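Local structure of beta-galactosidase (Streptococcus pneumoniae, 4CU9) at residues 79-84 against 150-155; 96-101 against 163-168. The protein hydrolyses beta-galactosides, and the fragment described here is a calcium-containing carbohydrate-binding module that probably recognises galactose-containing glycans. All coordinates share one frame; numbering follows the deposited sequence.

Contact 1: 79-84 against 150-155; sequences VAQAKL and NVTFKA
F153 lays one face of its ring flat against the backbone of A80 and Q81. The carbonyl carbon of A80 stands 3.5 Å above the ring plane of F153, over its centre, and A80 CA and Q81 N lie over the same face. The first torsion of F153 (chi1 43°) sets CG between the backbone N and the carbonyl carbon; from there the ring reaches the A80-Q81 backbone. Around the ring, F153 CE2 comes within 4.0 Å of V79 CG2, the two side chains crossing at a slant. F153 CE1 meets A82 CB at the same separation, while V151 CG1 sits at the ring edge, in its plane.

The two backbones run antiparallel, their short axes at 159°. A82 and V151 form a hydrogen-bonded pair, with both N-to-O distances, A82 N to V151 O and V151 N to A82 O, at 2.9 Å. F153 N donates to A80 O at 3.0 Å. At the far end K83 and N150 lie side by side and point the same way. The bend at chi4 of K83 (-85°) brings NZ to 2.8 Å from N150 OD1, nearly along the C=O axis. K83 NZ also forms a salt bridge with E148, consistent with a charged lysine held by two acceptors.

A80 packs its CB 4.0 Å from A155 CB. A80 and Q81 together face L182 on the other neighbouring strand, 173-182. That two-to-one pairing defines a classic beta bulge, set here within the galactose-binding-like beta-sandwich, where the buried side chains F153, V151 and A82 line the inner side of the sheet.

Contact 2: 96-101 against 163-168; sequences SKLVLE and WRMERK
E101 OE2 is gripped by three donors. R164 NE meets it at 2.9 Å as a salt bridge, R164 NH2 adds a weak bond at 3.3 Å, and a water donates to E101 OE2 at 2.6 Å while accepting from R164 NH2. The pair lies on two antiparallel strands of the galactose-binding-like beta-sandwich, in which V99 and R164 form a hydrogen-bonded pair.

The grip has a definite geometry. R164 bends at chi3 (62°), which turns NE toward the carboxylate. E101 OE2 then lies in the guanidinium plane, yet NE approaches it from 48° above the plane of the carboxylate. V99 CB sits over one face of the guanidinium, toward its rim, and the V99 and R164 side chains run side by side. The other carboxylate oxygen, OE1, makes a salt bridge with R162, so two arginines probably favour the ionised form of E101.

On the opposite sheet face, L98, L100, W163 and M165 form the apolar side. L100 CD1 rests over the six-membered ring of W163, 3.8 Å from its centroid and 18° off the normal, a CH-pi contact. L98 crosses the same indole at a slant, its CD1 3.3 Å from W163 CE3, and then runs alongside M165, CD1 to CG at 3.6 Å. Beyond these segments Y137 meets W163 edge-to-face and F181 meets its ring at nearly parallel planes, placing the indole in the sandwich interior.

K97 and E166 cross obliquely on the face shared with R164. They meet through the K97 methylenes, CD approaching E166 OE2 and CB touching E166 CB, while K97 NZ stays clear of the carboxylate. K97 N is buried here without a partner in the model, whereas the preceding amide, S96 N, donates to E166 O at 2.8 Å.

In the fold
The two contacts interlock along the chain: their segments alternate in the order 79-84, 96-101, 150-155, 163-168, and strands 149-158 and 160-166 follow directly on each other. Their centres are 15 Å apart. The strand pairings close a circuit, since 132-139 joins 97-103 to 149-158 on one side and 61-70 joins 73-86 to 160-166 on the other, so both contacts belong to one curled sheet. Side chains bridge its interior: L84 CD2 packs 3.4 Å from W163 NE1, and F153 CD1 3.5 Å from L100 CD2. Sequence-distant strands thus share one apolar core in the carbohydrate-binding module, with the bound calcium about 11 Å from the K83 side chain.

Contact 1: 79-84 against 150-155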
loop_
_atom_site.group_PDB
_atom_site.type_symbol
_atom_site.label_atom_id
_atom_site.label_comp_id
_atom_site.label_asym_id
_atom_site.label_seq_id
_atom_site.Cartn_x
_atom_site.Cartn_y
_atom_site.Cartn_z
ATOM N N VAL A 79 9.079 -13.172 -0.896
ATOM C CA VAL A 79 9.381 -11.918 -1.620
ATOM C C VAL A 79 10.682 -11.278 -1.152
ATOM O O VAL A 79 11.073 -11.415 -0.021
ATOM C CB VAL A 79 8.214 -10.905 -1.549
ATOM C CG1 VAL A 79 6.998 -11.479 -2.273
ATOM C CG2 VAL A 79 7.828 -10.583 -0.112
ATOM N N ALA A 80 11.377 -10.612 -2.057
ATOM C CA ALA A 80 12.653 -9.968 -1.741
ATOM C C ALA A 80 12.847 -8.674 -2.529
ATOM O O ALA A 80 13.916 -8.050 -2.481
ATOM C CB ALA A 80 13.820 -10.934 -2.007
ATOM N N GLN A 81 11.862 -8.307 -3.327
ATOM C CA GLN A 81 11.970 -7.102 -4.136
ATOM C C GLN A 81 10.593 -6.435 -4.175
ATOM O O GLN A 81 9.559 -7.093 -3.984
ATOM C CB GLN A 81 12.436 -7.436 -5.551
ATOM C CG GLN A 81 13.737 -8.263 -5.619
ATOM C CD GLN A 81 14.145 -8.537 -7.048
ATOM O OE1 GLN A 81 13.962 -9.642 -7.573
ATOM N NE2 GLN A 81 14.681 -7.536 -7.684
ATOM N N ALA A 82 10.596 -5.139 -4.424
ATOM C CA ALA A 82 9.362 -4.373 -4.522
ATOM C C ALA A 82 9.551 -3.245 -5.493
ATOM O O ALA A 82 10.670 -2.795 -5.754
ATOM C CB ALA A 82 8.940 -3.836 -3.169
ATOM N N LYS A 83 8.434 -2.783 -6.030
ATOM C CA LYS A 83 8.399 -1.595 -6.874
ATOM C C LYS A 83 7.347 -0.649 -6.357
ATOM O O LYS A 83 6.257 -1.078 -5.935
ATOM C CB LYS A 83 8.058 -1.935 -8.309
ATOM C CG LYS A 83 9.201 -2.665 -8.983
ATOM C CD LYS A 83 8.766 -3.249 -10.297
ATOM C CE LYS A 83 9.859 -4.101 -10.905
ATOM N NZ LYS A 83 10.798 -3.256 -11.679
ATOM N N LEU A 84 7.675 0.625 -6.429
ATOM C CA LEU A 84 6.825 1.691 -5.953
ATOM C C LEU A 84 6.722 2.769 -7.009
ATOM O O LEU A 84 7.768 3.241 -7.492
ATOM C CB LEU A 84 7.471 2.291 -4.701
ATOM C CG LEU A 84 7.545 1.422 -3.457
ATOM C CD1 LEU A 84 8.403 2.047 -2.377
ATOM C CD2 LEU A 84 6.150 1.306 -2.925
ATOM N N ASN A 150 12.749 1.034 -7.319
ATOM C CA ASN A 150 12.977 -0.375 -7.117
ATOM C C ASN A 150 13.612 -0.554 -5.743
ATOM O O ASN A 150 14.480 0.223 -5.354
ATOM C CB ASN A 150 13.840 -0.998 -8.225
ATOM C CG ASN A 150 13.211 -0.883 -9.606
ATOM O OD1 ASN A 150 12.365 -1.694 -9.992
ATOM N ND2 ASN A 150 13.628 0.132 -10.366
ATOM N N VAL A 151 13.149 -1.573 -5.032
ATOM C CA VAL A 151 13.534 -1.847 -3.657
ATOM C C VAL A 151 13.951 -3.296 -3.505
ATOM O O VAL A 151 13.336 -4.174 -4.081
ATOM C CB VAL A 151 12.328 -1.579 -2.717
ATOM C CG1 VAL A 151 12.518 -2.185 -1.328
ATOM C CG2 VAL A 151 11.961 -0.106 -2.634
ATOM N N THR A 152 15.016 -3.541 -2.724
ATOM C CA THR A 152 15.409 -4.883 -2.351
ATOM C C THR A 152 15.420 -5.046 -0.845
ATOM O O THR A 152 15.598 -4.097 -0.066
ATOM C CB THR A 152 16.823 -5.235 -2.872
ATOM O OG1 THR A 152 17.727 -4.205 -2.469
ATOM C CG2 THR A 152 16.842 -5.296 -4.334
ATOM N N PHE A 153 15.225 -6.277 -0.426
ATOM C CA PHE A 153 15.329 -6.645 0.951
ATOM C C PHE A 153 15.704 -8.115 1.081
ATOM O O PHE A 153 15.632 -8.861 0.120
ATOM C CB PHE A 153 14.051 -6.286 1.729
ATOM C CG PHE A 153 12.752 -6.618 1.005
ATOM C CD1 PHE A 153 12.255 -5.781 0.027
ATOM C CD2 PHE A 153 12.069 -7.786 1.296
ATOM C CE1 PHE A 153 11.071 -6.089 -0.633
ATOM C CE2 PHE A 153 10.879 -8.105 0.661
ATOM C CZ PHE A 153 10.390 -7.264 -0.321
ATOM N N LYS A 154 16.111 -8.527 2.274
ATOM C CA LYS A 154 16.338 -9.941 2.531
ATOM C C LYS A 154 14.989 -10.686 2.415
ATOM O O LYS A 154 13.946 -10.208 2.875
ATOM C CB LYS A 154 17.004 -10.139 3.891
ATOM C CG LYS A 154 17.178 -11.595 4.282
ATOM C CD LYS A 154 18.112 -11.749 5.477
ATOM C CE LYS A 154 18.258 -13.223 5.820
ATOM N NZ LYS A 154 19.505 -13.516 6.569
ATOM N N ALA A 155 15.025 -11.848 1.766
ATOM C CA ALA A 155 13.829 -12.605 1.483
ATOM C C ALA A 155 13.036 -12.947 2.746
ATOM O O ALA A 155 13.601 -13.352 3.758
ATOM C CB ALA A 155 14.182 -13.867 0.714
HETATM O O HOH W 1 12.442 -4.442 -8.101
#

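Contact 2: 96-101 against 163-168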
loop_
_atom_site.group_PDB
_atom_site.type_symbol
_atom_site.label_atom_id
_atom_site.label_comp_id
_atom_site.label_asym_id
_atom_site.label_seq_id
_atom_site.Cartn_x
_atom_site.Cartn_y
_atom_site.Cartn_z
ATOM N N SER A 96 6.895 11.243 3.099
ATOM C CA SER A 96 8.116 11.750 3.741
ATOM C C SER A 96 8.842 10.633 4.418
ATOM O O SER A 96 10.042 10.676 4.583
ATOM C CB SER A 96 7.742 12.828 4.784
ATOM O OG SER A 96 6.662 12.395 5.610
ATOM N N LYS A 97 8.109 9.599 4.826
ATOM C CA LYS A 97 8.663 8.429 5.538
ATOM C C LYS A 97 7.964 7.188 5.008
ATOM O O LYS A 97 6.766 7.251 4.686
ATOM C CB LYS A 97 8.382 8.546 7.010
ATOM C CG LYS A 97 8.954 7.444 7.864
ATOM C CD LYS A 97 8.268 7.390 9.230
ATOM C CE LYS A 97 8.584 6.092 9.950
ATOM N NZ LYS A 97 10.085 5.867 9.897
ATOM N N LEU A 98 8.695 6.084 4.936
ATOM C CA LEU A 98 8.298 4.859 4.208
ATOM C C LEU A 98 8.884 3.692 5.008
ATOM O O LEU A 98 10.117 3.593 5.138
ATOM C CB LEU A 98 8.922 4.934 2.769
ATOM C CG LEU A 98 8.670 3.868 1.726
ATOM C CD1 LEU A 98 7.206 3.799 1.296
ATOM C CD2 LEU A 98 9.515 4.048 0.487
ATOM N N VAL A 99 8.040 2.846 5.595
ATOM C CA VAL A 99 8.494 1.634 6.306
ATOM C C VAL A 99 7.886 0.421 5.619
ATOM O O VAL A 99 6.634 0.381 5.370
ATOM C CB VAL A 99 8.039 1.616 7.780
ATOM C CG1 VAL A 99 8.448 0.327 8.460
ATOM C CG2 VAL A 99 8.576 2.842 8.509
ATOM N N LEU A 100 8.725 -0.546 5.281
ATOM C CA LEU A 100 8.240 -1.820 4.727
ATOM C C LEU A 100 7.900 -2.765 5.863
ATOM O O LEU A 100 8.708 -3.002 6.749
ATOM C CB LEU A 100 9.294 -2.476 3.823
ATOM C CG LEU A 100 8.962 -3.829 3.174
ATOM C CD1 LEU A 100 7.770 -3.713 2.232
ATOM C CD2 LEU A 100 10.166 -4.342 2.400
ATOM N N GLU A 101 6.749 -3.409 5.782
ATOM C CA GLU A 101 6.345 -4.376 6.768
ATOM C C GLU A 101 5.737 -5.628 6.188
ATOM O O GLU A 101 5.042 -5.621 5.161
ATOM C CB GLU A 101 5.341 -3.762 7.755
ATOM C CG GLU A 101 5.901 -2.590 8.528
ATOM C CD GLU A 101 4.902 -1.907 9.444
ATOM O OE1 GLU A 101 3.712 -1.806 9.071
ATOM O OE2 GLU A 101 5.335 -1.473 10.548
ATOM N N TRP A 163 3.397 -1.077 2.943
ATOM C CA TRP A 163 4.234 0.070 3.222
ATOM C C TRP A 163 3.447 0.955 4.171
ATOM O O TRP A 163 2.275 1.368 3.871
ATOM C CB TRP A 163 4.578 0.839 1.941
ATOM C CG TRP A 163 5.487 0.116 1.033
ATOM C CD1 TRP A 163 5.143 -0.685 0.023
ATOM C CD2 TRP A 163 6.909 0.073 1.119
ATOM N NE1 TRP A 163 6.256 -1.207 -0.575
ATOM C CE2 TRP A 163 7.363 -0.763 0.092
ATOM C CE3 TRP A 163 7.840 0.661 1.961
ATOM C CZ2 TRP A 163 8.719 -0.985 -0.148
ATOM C CZ3 TRP A 163 9.214 0.423 1.717
ATOM C CH2 TRP A 163 9.612 -0.385 0.661
ATOM N N ARG A 164 4.040 1.198 5.337
ATOM C CA ARG A 164 3.482 2.112 6.341
ATOM C C ARG A 164 4.138 3.462 6.120
ATOM O O ARG A 164 5.348 3.623 6.275
ATOM C CB ARG A 164 3.682 1.591 7.754
ATOM C CG ARG A 164 3.153 2.535 8.859
ATOM C CD ARG A 164 3.049 1.794 10.176
ATOM N NE ARG A 164 4.332 1.298 10.654
ATOM C CZ ARG A 164 5.291 2.046 11.189
ATOM N NH1 ARG A 164 5.145 3.361 11.368
ATOM N NH2 ARG A 164 6.411 1.478 11.582
ATOM N N MET A 165 3.345 4.423 5.672
ATOM C CA MET A 165 3.873 5.680 5.142
ATOM C C MET A 165 3.350 6.895 5.924
ATOM O O MET A 165 2.351 6.825 6.642
ATOM C CB MET A 165 3.475 5.803 3.684
ATOM C CG MET A 165 4.019 4.692 2.776
ATOM S SD MET A 165 3.314 4.700 1.079
ATOM C CE MET A 165 1.676 4.066 1.337
ATOM N N GLU A 166 4.074 7.993 5.803
ATOM C CA GLU A 166 3.634 9.272 6.332
ATOM C C GLU A 166 3.594 10.254 5.215
ATOM O O GLU A 166 4.571 10.404 4.447
ATOM C CB GLU A 166 4.563 9.764 7.424
ATOM C CG GLU A 166 4.501 8.881 8.673
ATOM C CD GLU A 166 5.309 9.434 9.849
ATOM O OE1 GLU A 166 5.758 10.599 9.805
ATOM O OE2 GLU A 166 5.486 8.685 10.834
ATOM N N ARG A 167 2.458 10.914 5.086
ATOM C CA ARG A 167 2.371 12.041 4.174
ATOM C C ARG A 167 3.324 13.158 4.540
ATOM O O ARG A 167 3.716 13.329 5.713
ATOM C CB ARG A 167 0.951 12.593 4.090
ATOM C CG ARG A 167 0.457 13.280 5.358
ATOM C CD ARG A 167 -0.930 13.909 5.145
ATOM N NE ARG A 167 -1.461 14.394 6.424
ATOM C CZ ARG A 167 -1.036 15.486 7.036
ATOM N NH1 ARG A 167 -0.090 16.262 6.478
ATOM N NH2 ARG A 167 -1.550 15.824 8.221
ATOM N N LYS A 168 3.679 13.952 3.533
ATOM C CA LYS A 168 4.438 15.182 3.793
ATOM C C LYS A 168 3.584 16.227 4.514
ATOM O O LYS A 168 2.367 16.327 4.294
ATOM C CB LYS A 168 5.008 15.780 2.495
ATOM C CG LYS A 168 5.944 14.852 1.774
ATOM C CD LYS A 168 6.486 15.459 0.484
ATOM C CE LYS A 168 7.516 14.518 -0.143
ATOM N NZ LYS A 168 8.038 15.023 -1.429
HETATM O O HOH W 2 7.486 -0.981 11.973
#